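Local coordinates for inositol-1-monophosphatase (Nostoc sp., PDB 5ZHH), which probably hydrolyses inositol monophosphates to free inositol and phosphate, as a member of the inositol monophosphatase family, at residues Leu8-Glu13 and Arg60-His65; Ala20-Tyr25 and Asp87-Thr92; Ala161-Glu166 and Trp207-Ser212; Thr167-Tyr172 and Thr242-Ala247. All blocks are in the same frame, centred on the assembly; numbering follows the deposited sequence.

Contact 1 (Leu8-Glu13 and Arg60-His65)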
loop_
_atom_site.group_PDB
_atom_site.type_symbol
_atom_site.label_atom_id
_atom_site.label_comp_id
_atom_site.label_asym_id
_atom_site.label_seq_id
_atom_site.Cartn_x
_atom_site.Cartn_y
_atom_site.Cartn_z
ATOM N N LEU A 8 -24.448 -4.782 -6.885
ATOM C CA LEU A 8 -23.173 -4.099 -6.704
ATOM C C LEU A 8 -22.253 -4.865 -5.757
ATOM O O LEU A 8 -21.033 -4.910 -5.968
ATOM C CB LEU A 8 -23.429 -2.679 -6.193
ATOM C CG LEU A 8 -22.199 -1.833 -5.884
ATOM C CD1 LEU A 8 -21.381 -1.637 -7.152
ATOM C CD2 LEU A 8 -22.596 -0.497 -5.273
ATOM N N ASP A 9 -22.817 -5.454 -4.697
ATOM C CA ASP A 9 -22.017 -6.255 -3.776
ATOM C C ASP A 9 -21.330 -7.403 -4.503
ATOM O O ASP A 9 -20.153 -7.687 -4.264
ATOM C CB ASP A 9 -22.890 -6.811 -2.644
ATOM C CG ASP A 9 -23.349 -5.749 -1.667
ATOM O OD1 ASP A 9 -22.780 -4.636 -1.662
ATOM O OD2 ASP A 9 -24.284 -6.041 -0.891
ATOM N N ILE A 10 -22.070 -8.104 -5.367
ATOM C CA ILE A 10 -21.516 -9.280 -6.030
ATOM C C ILE A 10 -20.519 -8.872 -7.108
ATOM O O ILE A 10 -19.471 -9.509 -7.279
ATOM C CB ILE A 10 -22.647 -10.147 -6.612
ATOM C CG1 ILE A 10 -23.516 -10.698 -5.485
ATOM C CG2 ILE A 10 -22.069 -11.288 -7.436
ATOM C CD1 ILE A 10 -22.727 -11.340 -4.391
ATOM N N ALA A 11 -20.826 -7.814 -7.857
ATOM C CA ALA A 11 -19.873 -7.336 -8.855
ATOM C C ALA A 11 -18.569 -6.894 -8.205
ATOM O O ALA A 11 -17.489 -7.082 -8.780
ATOM C CB ALA A 11 -20.482 -6.187 -9.657
ATOM N N THR A 12 -18.645 -6.320 -7.005
ATOM C CA THR A 12 -17.432 -5.902 -6.309
ATOM C C THR A 12 -16.565 -7.106 -5.961
ATOM O O THR A 12 -15.353 -7.108 -6.211
ATOM C CB THR A 12 -17.795 -5.114 -5.051
ATOM O OG1 THR A 12 -18.585 -3.971 -5.414
ATOM C CG2 THR A 12 -16.538 -4.641 -4.349
ATOM N N GLU A 13 -17.170 -8.154 -5.394
ATOM C CA GLU A 13 -16.389 -9.335 -5.040
ATOM C C GLU A 13 -15.849 -10.026 -6.287
ATOM O O GLU A 13 -14.714 -10.513 -6.290
ATOM C CB GLU A 13 -17.233 -10.295 -4.194
ATOM C CG GLU A 13 -16.595 -11.662 -3.907
ATOM C CD GLU A 13 -15.355 -11.603 -3.010
ATOM O OE1 GLU A 13 -15.077 -10.540 -2.416
ATOM O OE2 GLU A 13 -14.663 -12.639 -2.889
ATOM N N ARG A 60 -23.130 -18.012 -10.378
ATOM C CA ARG A 60 -23.546 -18.692 -9.150
ATOM C C ARG A 60 -24.535 -17.848 -8.353
ATOM O O ARG A 60 -25.488 -18.383 -7.772
ATOM C CB ARG A 60 -22.325 -19.042 -8.293
ATOM C CG ARG A 60 -22.671 -19.583 -6.904
ATOM C CD ARG A 60 -21.471 -20.227 -6.221
ATOM N NE ARG A 60 -20.222 -19.534 -6.517
ATOM C CZ ARG A 60 -19.808 -18.447 -5.880
ATOM N NH1 ARG A 60 -20.548 -17.928 -4.909
ATOM N NH2 ARG A 60 -18.655 -17.879 -6.216
ATOM N N HIS A 61 -24.324 -16.532 -8.303
ATOM C CA HIS A 61 -25.245 -15.673 -7.571
ATOM C C HIS A 61 -26.482 -15.329 -8.393
ATOM O O HIS A 61 -27.580 -15.227 -7.831
ATOM C CB HIS A 61 -24.537 -14.394 -7.126
ATOM C CG HIS A 61 -23.550 -14.605 -6.019
ATOM N ND1 HIS A 61 -23.907 -14.559 -4.689
ATOM C CD2 HIS A 61 -22.219 -14.855 -6.043
ATOM C CE1 HIS A 61 -22.840 -14.777 -3.940
ATOM N NE2 HIS A 61 -21.803 -14.962 -4.737
ATOM N N PHE A 62 -26.336 -15.168 -9.709
ATOM C CA PHE A 62 -27.431 -14.747 -10.585
ATOM C C PHE A 62 -27.541 -15.713 -11.763
ATOM O O PHE A 62 -27.266 -15.353 -12.913
ATOM C CB PHE A 62 -27.211 -13.312 -11.067
ATOM C CG PHE A 62 -26.881 -12.337 -9.957
ATOM C CD1 PHE A 62 -27.806 -12.056 -8.963
ATOM C CD2 PHE A 62 -25.650 -11.703 -9.916
ATOM C CE1 PHE A 62 -27.506 -11.162 -7.946
ATOM C CE2 PHE A 62 -25.346 -10.807 -8.904
ATOM C CZ PHE A 62 -26.271 -10.538 -7.919
ATOM N N PRO A 63 -28.007 -16.939 -11.515
ATOM C CA PRO A 63 -28.047 -17.942 -12.598
ATOM C C PRO A 63 -28.954 -17.578 -13.760
ATOM O O PRO A 63 -28.748 -18.100 -14.862
ATOM C CB PRO A 63 -28.532 -19.215 -11.890
ATOM C CG PRO A 63 -29.144 -18.761 -10.611
ATOM C CD PRO A 63 -28.511 -17.463 -10.233
ATOM N N GLN A 64 -29.947 -16.713 -13.557
ATOM C CA GLN A 64 -30.885 -16.347 -14.613
ATOM C C GLN A 64 -30.442 -15.137 -15.427
ATOM O O GLN A 64 -31.117 -14.784 -16.400
ATOM C CB GLN A 64 -32.283 -16.105 -14.029
ATOM C CG GLN A 64 -33.127 -17.376 -13.862
ATOM C CD GLN A 64 -32.433 -18.451 -13.051
ATOM O OE1 GLN A 64 -32.166 -18.269 -11.865
ATOM N NE2 GLN A 64 -32.134 -19.577 -13.690
ATOM N N HIS A 65 -29.346 -14.484 -15.054
ATOM C CA HIS A 65 -28.881 -13.333 -15.812
ATOM C C HIS A 65 -28.096 -13.784 -17.043
ATOM O O HIS A 65 -27.556 -14.891 -17.095
ATOM C CB HIS A 65 -27.999 -12.432 -14.945
ATOM C CG HIS A 65 -28.724 -11.768 -13.815
ATOM N ND1 HIS A 65 -28.169 -10.744 -13.078
ATOM C CD2 HIS A 65 -29.957 -11.980 -13.296
ATOM C CE1 HIS A 65 -29.029 -10.350 -12.156
ATOM N NE2 HIS A 65 -30.122 -11.086 -12.266
#
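Ile-10 lays its terminal methyl over one face of the His-61 imidazole. CD1 stands 3.5 Å from the ring centroid and only 13° off the ring normal, so this is a CH-pi contact rather than a glancing touch. The rest of the side chain is shared with Phe-62: CB and CG2 each approach CE2 at 3.6 Å, while CG1 lies against CZ, and the phenyl is met obliquely. With CG1 anti to the carbonyl carbon (chi1 -64°), both branches of Ile-10 reach across, which is why a beta-branched chain can serve two rings at once. Phe-62 is the first residue to leave helical geometry after helix 44-61, and CB of His-61 lies over one face of its ring, 4.0 Å from the plane. The polar end of His-61 looks elsewhere: NE2 bonds to Asp-9 of the second subunit, a carboxylate that also pairs with Arg-60 across the interface, and Ile-10 packs on its own copy there. Helix 3-25 thus touches the end of helix 44-61 on one flank, while Leu-8 and Thr-12 rest on strands 113-121 and 126-131 of the eight-stranded sheet.

Contact 2 (Ala20-Tyr25 and Asp87-Thr92)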
loop_
_atom_site.group_PDB
_atom_site.type_symbol
_atom_site.label_atom_id
_atom_site.label_comp_id
_atom_site.label_asym_id
_atom_site.label_seq_id
_atom_site.Cartn_x
_atom_site.Cartn_y
_atom_site.Cartn_z
ATOM N N ALA A 20 -7.193 -10.082 -8.150
ATOM C CA ALA A 20 -6.137 -10.833 -7.483
ATOM C C ALA A 20 -5.497 -11.842 -8.429
ATOM O O ALA A 20 -4.283 -12.072 -8.378
ATOM C CB ALA A 20 -6.700 -11.525 -6.241
ATOM N N VAL A 21 -6.298 -12.463 -9.296
ATOM C CA VAL A 21 -5.745 -13.367 -10.300
ATOM C C VAL A 21 -4.821 -12.614 -11.253
ATOM O O VAL A 21 -3.720 -13.083 -11.570
ATOM C CB VAL A 21 -6.881 -14.086 -11.049
ATOM C CG1 VAL A 21 -6.345 -14.777 -12.283
ATOM C CG2 VAL A 21 -7.551 -15.102 -10.117
ATOM N N LEU A 22 -5.248 -11.438 -11.726
ATOM C CA LEU A 22 -4.400 -10.655 -12.620
ATOM C C LEU A 22 -3.099 -10.248 -11.936
ATOM O O LEU A 22 -2.034 -10.248 -12.565
ATOM C CB LEU A 22 -5.147 -9.413 -13.120
ATOM C CG LEU A 22 -6.350 -9.610 -14.047
ATOM C CD1 LEU A 22 -6.912 -8.265 -14.482
ATOM C CD2 LEU A 22 -5.958 -10.432 -15.261
ATOM N N GLN A 23 -3.166 -9.882 -10.651
ATOM C CA GLN A 23 -1.946 -9.538 -9.922
ATOM C C GLN A 23 -1.023 -10.739 -9.759
ATOM O O GLN A 23 0.198 -10.573 -9.678
ATOM C CB GLN A 23 -2.267 -8.898 -8.571
ATOM C CG GLN A 23 -2.610 -7.430 -8.729
ATOM C CD GLN A 23 -1.488 -6.647 -9.426
ATOM O OE1 GLN A 23 -1.667 -6.144 -10.538
ATOM N NE2 GLN A 23 -0.332 -6.548 -8.775
ATOM N N GLY A 24 -1.583 -11.938 -9.594
ATOM C CA GLY A 24 -0.741 -13.121 -9.528
ATOM C C GLY A 24 0.048 -13.356 -10.803
ATOM O O GLY A 24 1.236 -13.683 -10.760
ATOM N N TYR A 25 -0.610 -13.207 -11.956
ATOM C CA TYR A 25 0.040 -13.424 -13.248
ATOM C C TYR A 25 1.042 -12.335 -13.624
ATOM O O TYR A 25 1.976 -12.601 -14.390
ATOM C CB TYR A 25 -1.014 -13.508 -14.350
ATOM C CG TYR A 25 -1.637 -14.869 -14.539
ATOM C CD1 TYR A 25 -1.058 -15.795 -15.395
ATOM C CD2 TYR A 25 -2.814 -15.222 -13.889
ATOM C CE1 TYR A 25 -1.616 -17.040 -15.583
ATOM C CE2 TYR A 25 -3.381 -16.469 -14.071
ATOM C CZ TYR A 25 -2.777 -17.372 -14.920
ATOM O OH TYR A 25 -3.341 -18.612 -15.103
ATOM N N ASP A 87 -15.490 -7.092 -18.972
ATOM C CA ASP A 87 -14.137 -7.147 -19.522
ATOM C C ASP A 87 -13.204 -7.703 -18.458
ATOM O O ASP A 87 -12.900 -7.000 -17.478
ATOM C CB ASP A 87 -13.637 -5.783 -20.004
ATOM C CG ASP A 87 -12.410 -5.903 -20.914
ATOM O OD1 ASP A 87 -11.714 -6.941 -20.860
ATOM O OD2 ASP A 87 -12.135 -4.966 -21.687
ATOM N N PRO A 88 -12.726 -8.944 -18.596
ATOM C CA PRO A 88 -11.847 -9.508 -17.562
ATOM C C PRO A 88 -10.477 -8.857 -17.521
ATOM O O PRO A 88 -9.751 -9.045 -16.539
ATOM C CB PRO A 88 -11.743 -10.986 -17.956
ATOM C CG PRO A 88 -11.979 -10.986 -19.446
ATOM C CD PRO A 88 -12.988 -9.891 -19.694
ATOM N N LEU A 89 -10.094 -8.121 -18.567
ATOM C CA LEU A 89 -8.791 -7.457 -18.601
ATOM C C LEU A 89 -8.874 -6.366 -19.676
ATOM O O LEU A 89 -8.573 -6.611 -20.843
ATOM C CB LEU A 89 -7.669 -8.441 -18.872
ATOM C CG LEU A 89 -6.227 -7.953 -19.025
ATOM C CD1 LEU A 89 -5.893 -6.885 -18.015
ATOM C CD2 LEU A 89 -5.267 -9.137 -18.886
ATOM N N ASP A 90 -9.292 -5.173 -19.262
ATOM C CA ASP A 90 -9.252 -4.015 -20.146
ATOM C C ASP A 90 -7.853 -3.419 -20.096
ATOM O O ASP A 90 -7.279 -3.268 -19.014
ATOM C CB ASP A 90 -10.286 -2.969 -19.731
ATOM C CG ASP A 90 -10.344 -1.800 -20.696
ATOM O OD1 ASP A 90 -10.312 -2.036 -21.926
ATOM O OD2 ASP A 90 -10.383 -0.643 -20.222
ATOM N N GLY A 91 -7.290 -3.113 -21.260
ATOM C CA GLY A 91 -5.922 -2.638 -21.327
ATOM C C GLY A 91 -4.949 -3.771 -21.594
ATOM O O GLY A 91 -3.914 -3.874 -20.934
ATOM N N THR A 92 -5.274 -4.635 -22.559
ATOM C CA THR A 92 -4.467 -5.832 -22.777
ATOM C C THR A 92 -3.068 -5.487 -23.276
ATOM O O THR A 92 -2.094 -6.124 -22.867
ATOM C CB THR A 92 -5.170 -6.783 -23.747
ATOM O OG1 THR A 92 -5.543 -6.076 -24.933
ATOM C CG2 THR A 92 -6.415 -7.375 -23.101
#
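Leu-22 touches the peptide group that follows Pro-88, its CD1 lying 3.6 Å from Pro-88 O; the oxygen, whose hydrogen bond comes from Ser-50 OG, is merely touched by the methyl. A second flat group, the Asp-87 carboxylate, is met from above its plane, 42° out of it, by the backbone of Leu-89; the bond from Leu-89 N to Asp-87 OD1 is 3.0 Å long and forms an Asx turn at the corner of the chain. A third, the Tyr-25 ring, has Val-21 O in plane at its edge. The turn presents Leu-89 to helix 3-25. Its fork faces the fork of Leu-22, methyl against methyl, with CD1 of Leu-22 3.9 Å from CD1 of Leu-89 and the two CD2 atoms equally spaced. Leu-89 has CG anti to its own nitrogen (chi1 177°), which carries both methyls across to the helix. Further on, Gly-91 is the N-cap residue of helix 92-97, its positive phi of 95° suiting glycine. The leucine pair is an apolar, buried contact, and no hydrogen bond crosses between the segments. The chemistry beside it is quite different: the sequence Asp-Pro-Leu-Asp-Gly-Thr matches the family's metal-binding motif, and the close approach of Asp-87 and Asp-90 to Asp-215 is consistent with a metal site.

Contact 3 (Ala161-Glu166 and Trp207-Ser212)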
loop_
_atom_site.group_PDB
_atom_site.type_symbol
_atom_site.label_atom_id
_atom_site.label_comp_id
_atom_site.label_asym_id
_atom_site.label_seq_id
_atom_site.Cartn_x
_atom_site.Cartn_y
_atom_site.Cartn_z
ATOM N N ALA A 161 -8.465 3.100 -32.057
ATOM C CA ALA A 161 -9.009 1.762 -32.227
ATOM C C ALA A 161 -8.047 0.866 -33.006
ATOM O O ALA A 161 -7.127 1.329 -33.688
ATOM C CB ALA A 161 -10.369 1.828 -32.925
ATOM N N TYR A 162 -8.285 -0.444 -32.909
ATOM C CA TYR A 162 -7.448 -1.395 -33.632
ATOM C C TYR A 162 -7.570 -1.226 -35.143
ATOM O O TYR A 162 -6.631 -1.549 -35.881
ATOM C CB TYR A 162 -7.802 -2.825 -33.229
ATOM C CG TYR A 162 -7.423 -3.153 -31.800
ATOM C CD1 TYR A 162 -6.089 -3.230 -31.410
ATOM C CD2 TYR A 162 -8.400 -3.384 -30.840
ATOM C CE1 TYR A 162 -5.744 -3.523 -30.097
ATOM C CE2 TYR A 162 -8.066 -3.681 -29.530
ATOM C CZ TYR A 162 -6.739 -3.750 -29.163
ATOM O OH TYR A 162 -6.409 -4.046 -27.861
ATOM N N ASP A 163 -8.697 -0.708 -35.623
ATOM C CA ASP A 163 -8.927 -0.560 -37.055
ATOM C C ASP A 163 -8.383 0.747 -37.622
ATOM O O ASP A 163 -8.690 1.083 -38.772
ATOM C CB ASP A 163 -10.424 -0.672 -37.364
ATOM C CG ASP A 163 -11.230 0.523 -36.858
ATOM O OD1 ASP A 163 -10.685 1.377 -36.125
ATOM O OD2 ASP A 163 -12.423 0.611 -37.211
ATOM N N ARG A 164 -7.574 1.480 -36.854
ATOM C CA ARG A 164 -7.218 2.845 -37.227
ATOM C C ARG A 164 -6.473 2.930 -38.554
ATOM O O ARG A 164 -6.504 3.984 -39.196
ATOM C CB ARG A 164 -6.385 3.487 -36.114
ATOM C CG ARG A 164 -5.068 2.794 -35.847
ATOM C CD ARG A 164 -4.471 3.281 -34.542
ATOM N NE ARG A 164 -3.229 2.594 -34.213
ATOM C CZ ARG A 164 -3.167 1.480 -33.492
ATOM N NH1 ARG A 164 -4.281 0.918 -33.038
ATOM N NH2 ARG A 164 -1.991 0.923 -33.228
ATOM N N ARG A 165 -5.803 1.858 -38.978
ATOM C CA ARG A 165 -5.073 1.888 -40.239
ATOM C C ARG A 165 -5.966 1.642 -41.447
ATOM O O ARG A 165 -5.528 1.883 -42.578
ATOM C CB ARG A 165 -3.946 0.851 -40.222
ATOM C CG ARG A 165 -3.005 0.980 -39.031
ATOM C CD ARG A 165 -2.099 -0.237 -38.914
ATOM N NE ARG A 165 -1.194 -0.133 -37.776
ATOM C CZ ARG A 165 -1.466 -0.591 -36.558
ATOM N NH1 ARG A 165 -0.579 -0.447 -35.585
ATOM N NH2 ARG A 165 -2.622 -1.194 -36.314
ATOM N N GLU A 166 -7.195 1.166 -41.241
ATOM C CA GLU A 166 -8.083 0.797 -42.337
ATOM C C GLU A 166 -9.133 1.849 -42.657
ATOM O O GLU A 166 -9.798 1.739 -43.692
ATOM C CB GLU A 166 -8.762 -0.550 -42.061
ATOM C CG GLU A 166 -7.817 -1.729 -42.269
ATOM C CD GLU A 166 -6.897 -1.975 -41.095
ATOM O OE1 GLU A 166 -7.394 -2.078 -39.953
ATOM O OE2 GLU A 166 -5.667 -2.013 -41.313
ATOM N N TRP A 207 -13.373 10.980 -24.886
ATOM C CA TRP A 207 -14.120 10.574 -26.069
ATOM C C TRP A 207 -13.342 9.481 -26.780
ATOM O O TRP A 207 -12.113 9.429 -26.700
ATOM C CB TRP A 207 -14.394 11.751 -27.021
ATOM C CG TRP A 207 -13.264 12.050 -27.952
ATOM C CD1 TRP A 207 -13.126 11.623 -29.250
ATOM C CD2 TRP A 207 -12.101 12.832 -27.662
ATOM N NE1 TRP A 207 -11.952 12.100 -29.783
ATOM C CE2 TRP A 207 -11.304 12.846 -28.831
ATOM C CE3 TRP A 207 -11.660 13.534 -26.533
ATOM C CZ2 TRP A 207 -10.085 13.521 -28.898
ATOM C CZ3 TRP A 207 -10.447 14.203 -26.599
ATOM C CH2 TRP A 207 -9.673 14.194 -27.780
ATOM N N GLU A 208 -14.063 8.603 -27.475
ATOM C CA GLU A 208 -13.391 7.534 -28.201
ATOM C C GLU A 208 -14.362 6.901 -29.188
ATOM O O GLU A 208 -15.576 6.898 -28.966
ATOM C CB GLU A 208 -12.837 6.467 -27.235
ATOM C CG GLU A 208 -11.905 5.487 -27.927
ATOM C CD GLU A 208 -11.041 4.685 -26.973
ATOM O OE1 GLU A 208 -11.265 4.729 -25.738
ATOM O OE2 GLU A 208 -10.124 4.005 -27.472
ATOM N N ARG A 209 -13.812 6.387 -30.284
ATOM C CA ARG A 209 -14.553 5.567 -31.228
ATOM C C ARG A 209 -13.986 4.156 -31.230
ATOM O O ARG A 209 -12.873 3.908 -30.755
ATOM C CB ARG A 209 -14.503 6.153 -32.647
ATOM C CG ARG A 209 -13.121 6.145 -33.275
ATOM C CD ARG A 209 -13.177 6.364 -34.785
ATOM N NE ARG A 209 -13.791 5.244 -35.492
ATOM C CZ ARG A 209 -13.143 4.142 -35.855
ATOM N NH1 ARG A 209 -11.851 3.998 -35.578
ATOM N NH2 ARG A 209 -13.788 3.178 -36.497
ATOM N N GLY A 210 -14.776 3.225 -31.754
ATOM C CA GLY A 210 -14.341 1.847 -31.835
ATOM C C GLY A 210 -14.323 1.121 -30.510
ATOM O O GLY A 210 -13.566 0.156 -30.353
ATOM N N ILE A 211 -15.136 1.547 -29.545
ATOM C CA ILE A 211 -15.163 0.864 -28.259
ATOM C C ILE A 211 -16.260 -0.193 -28.263
ATOM O O ILE A 211 -17.182 -0.181 -29.089
ATOM C CB ILE A 211 -15.334 1.837 -27.068
ATOM C CG1 ILE A 211 -16.520 2.783 -27.258
ATOM C CG2 ILE A 211 -14.066 2.649 -26.883
ATOM C CD1 ILE A 211 -17.868 2.230 -26.807
ATOM N N SER A 212 -16.161 -1.109 -27.304
ATOM C CA SER A 212 -17.070 -2.225 -27.132
ATOM C C SER A 212 -17.882 -2.055 -25.856
ATOM O O SER A 212 -17.474 -1.330 -24.942
ATOM C CB SER A 212 -16.285 -3.541 -27.073
ATOM O OG SER A 212 -15.584 -3.762 -28.286
HETATM O O HOH W 1 -9.638 5.251 -33.661
#
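Arg-209 grips Asp-163 end-on with both terminal nitrogens, one to each oxygen. NH1 reaches OD1 of Asp-163 at 2.9 Å, and NH2 reaches OD2 of the same residue at 3.0 Å. Both bonds are nearly straight and use the syn lone pairs; the carboxylate and guanidinium planes lie only 7° apart, so the pair is almost flat. The arginine gets there by bending at chi3 (-68°). A water extends the network, accepting from Arg-209 NH1 and from Ala-161 N. Within the turn 161-164, Ala-161 O takes two bonds from Arg-164, from N and from NH1, on opposite faces of its carbonyl. Packing follows: the small methyl of Ala-161 fits 3.7 Å from Arg-209 NH1 and 4.1 Å from Gly-210 CA, whose lack of a side chain lets the backbones approach; its positive phi separately suits glycine. The contact ties the loop between strand 156-158 and helix 172-181 to the loop that leaves strand 205-208, with Arg-164 and Arg-165 turned to the third subunit.

Contact 4 (Thr167-Tyr172 and Thr242-Ala247)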
loop_
_atom_site.group_PDB
_atom_site.type_symbol
_atom_site.label_atom_id
_atom_site.label_comp_id
_atom_site.label_asym_id
_atom_site.label_seq_id
_atom_site.Cartn_x
_atom_site.Cartn_y
_atom_site.Cartn_z
ATOM N N THR A 167 -9.313 2.843 -41.799
ATOM C CA THR A 167 -10.274 3.905 -42.035
ATOM C C THR A 167 -9.598 5.259 -41.898
ATOM O O THR A 167 -8.718 5.436 -41.049
ATOM C CB THR A 167 -11.449 3.823 -41.049
ATOM O OG1 THR A 167 -12.226 5.028 -41.124
ATOM C CG2 THR A 167 -10.944 3.617 -39.613
ATOM N N PRO A 168 -10.001 6.242 -42.708
ATOM C CA PRO A 168 -9.484 7.602 -42.505
ATOM C C PRO A 168 -10.004 8.253 -41.239
ATOM O O PRO A 168 -9.343 9.150 -40.703
ATOM C CB PRO A 168 -9.970 8.354 -43.750
ATOM C CG PRO A 168 -11.197 7.607 -44.172
ATOM C CD PRO A 168 -10.940 6.162 -43.840
ATOM N N ASP A 169 -11.165 7.823 -40.745
ATOM C CA ASP A 169 -11.711 8.320 -39.485
ATOM C C ASP A 169 -11.061 7.548 -38.335
ATOM O O ASP A 169 -11.655 6.672 -37.704
ATOM C CB ASP A 169 -13.225 8.192 -39.481
ATOM C CG ASP A 169 -13.852 8.864 -38.290
ATOM O OD1 ASP A 169 -13.163 9.689 -37.648
ATOM O OD2 ASP A 169 -15.034 8.577 -38.007
ATOM N N ASN A 170 -9.794 7.877 -38.091
ATOM C CA ASN A 170 -8.962 7.150 -37.140
ATOM C C ASN A 170 -8.820 7.839 -35.785
ATOM O O ASN A 170 -8.093 7.325 -34.930
ATOM C CB ASN A 170 -7.574 6.904 -37.739
ATOM C CG ASN A 170 -6.984 8.147 -38.371
ATOM O OD1 ASN A 170 -7.151 9.257 -37.868
ATOM N ND2 ASN A 170 -6.297 7.968 -39.496
ATOM N N ASN A 171 -9.474 8.986 -35.583
ATOM C CA ASN A 171 -9.485 9.812 -34.375
ATOM C C ASN A 171 -8.237 10.687 -34.273
ATOM O O ASN A 171 -8.104 11.416 -33.285
ATOM C CB ASN A 171 -9.615 8.984 -33.077
ATOM C CG ASN A 171 -10.136 9.797 -31.903
ATOM O OD1 ASN A 171 -11.053 10.605 -32.049
ATOM N ND2 ASN A 171 -9.536 9.603 -30.739
ATOM N N TYR A 172 -7.319 10.653 -35.248
ATOM C CA TYR A 172 -6.127 11.498 -35.158
ATOM C C TYR A 172 -6.483 12.973 -35.271
ATOM O O TYR A 172 -5.931 13.809 -34.540
ATOM C CB TYR A 172 -5.119 11.144 -36.248
ATOM C CG TYR A 172 -4.532 9.765 -36.156
ATOM C CD1 TYR A 172 -4.678 8.996 -35.007
ATOM C CD2 TYR A 172 -3.815 9.235 -37.216
ATOM C CE1 TYR A 172 -4.142 7.733 -34.925
ATOM C CE2 TYR A 172 -3.268 7.974 -37.141
ATOM C CZ TYR A 172 -3.436 7.227 -35.990
ATOM O OH TYR A 172 -2.900 5.968 -35.897
ATOM N N THR A 242 -22.842 1.906 -31.723
ATOM C CA THR A 242 -22.052 2.658 -32.691
ATOM C C THR A 242 -20.568 2.682 -32.351
ATOM O O THR A 242 -19.760 3.066 -33.205
ATOM C CB THR A 242 -22.559 4.100 -32.795
ATOM O OG1 THR A 242 -22.312 4.782 -31.557
ATOM C CG2 THR A 242 -24.046 4.128 -33.113
ATOM N N GLY A 243 -20.195 2.290 -31.134
ATOM C CA GLY A 243 -18.811 2.299 -30.713
ATOM C C GLY A 243 -18.240 3.659 -30.387
ATOM O O GLY A 243 -17.031 3.761 -30.148
ATOM N N ARG A 244 -19.067 4.701 -30.333
ATOM C CA ARG A 244 -18.609 6.053 -30.043
ATOM C C ARG A 244 -19.192 6.522 -28.724
ATOM O O ARG A 244 -20.348 6.227 -28.404
ATOM C CB ARG A 244 -18.982 7.043 -31.155
ATOM C CG ARG A 244 -18.481 6.618 -32.516
ATOM C CD ARG A 244 -18.898 7.562 -33.632
ATOM N NE ARG A 244 -17.979 7.414 -34.757
ATOM C CZ ARG A 244 -17.139 8.351 -35.180
ATOM N NH1 ARG A 244 -17.111 9.540 -34.595
ATOM N NH2 ARG A 244 -16.338 8.096 -36.205
ATOM N N ILE A 245 -18.379 7.247 -27.959
ATOM C CA ILE A 245 -18.780 7.709 -26.636
ATOM C C ILE A 245 -18.156 9.075 -26.380
ATOM O O ILE A 245 -17.003 9.330 -26.745
ATOM C CB ILE A 245 -18.383 6.685 -25.549
ATOM C CG1 ILE A 245 -18.821 7.190 -24.169
ATOM C CG2 ILE A 245 -16.877 6.419 -25.599
ATOM C CD1 ILE A 245 -18.772 6.130 -23.065
ATOM N N LEU A 246 -18.943 9.965 -25.776
ATOM C CA LEU A 246 -18.470 11.252 -25.273
ATOM C C LEU A 246 -18.857 11.331 -23.803
ATOM O O LEU A 246 -20.046 11.279 -23.478
ATOM C CB LEU A 246 -19.086 12.418 -26.049
ATOM C CG LEU A 246 -18.882 13.814 -25.456
ATOM C CD1 LEU A 246 -17.392 14.140 -25.402
ATOM C CD2 LEU A 246 -19.630 14.863 -26.281
ATOM N N ALA A 247 -17.865 11.448 -22.922
ATOM C CA ALA A 247 -18.092 11.308 -21.484
ATOM C C ALA A 247 -17.329 12.392 -20.739
ATOM O O ALA A 247 -16.098 12.442 -20.810
ATOM C CB ALA A 247 -17.657 9.919 -21.006
HETATM O O HOH W 2 -14.413 10.750 -35.569
#
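Asp-169 stands at the centre of an inverse gamma turn, and Arg-244, opposite it, occupies the extended residue just before strand 245-248. Thr-167 OG1 accepts from Asp-169 N at 3.0 Å, an ST turn that leads into it; an Asx turn follows, with Asn-170 OD1 accepting from Tyr-172 N at the start of helix 172-181. Across the contact Gly-243, with a positive phi of 76°, bends the chain into the strand. The chain of Arg-244, extended from CG to NE, carries its guanidinium out to the loop. Asp-169 approaches from the opposite direction, its carboxylate at the guanidinium edge in a salt bridge, the planes 32° apart; the modelled separation of OD2 and NH2 is implausibly short, and its detail is doubtful. A water also links them, donating to Asp-169 OD1 at 2.6 Å and accepting from Arg-244 NH1 at 3.1 Å. Salt bridge and water connect the loop before helix 172-181 to the residue before strand 245-248, within the alternating alpha/beta layers (αβαβα sandwich) of the inositol monophosphatase family.

Overall arrangement
Contacts 1 and 2 share helix 3-25, their centres about 19 Å apart, and belong to the half of the chain built round the eight-stranded sheet. Contacts 3 and 4 lie with centres about 6 Å apart, joined through the neighbouring strands 205-208 and 245-248 and by a probable hydrogen bond of 2.9 Å from Trp-207 NE1 to Asn-171 OD1. The centres of contacts 1 and 3 are about 31 Å apart, on opposite sides of the chain's centre. The segment 87-92 of contact 2 also meets contact 3, through Thr-92 and Tyr-162; Asp-215, bonded to Ser-212 N of contact 3, approaches Asp-87 and Asp-90, consistent with an active site between the halves. Contact 1 faces the second subunit, contacts 3 and 4 the third.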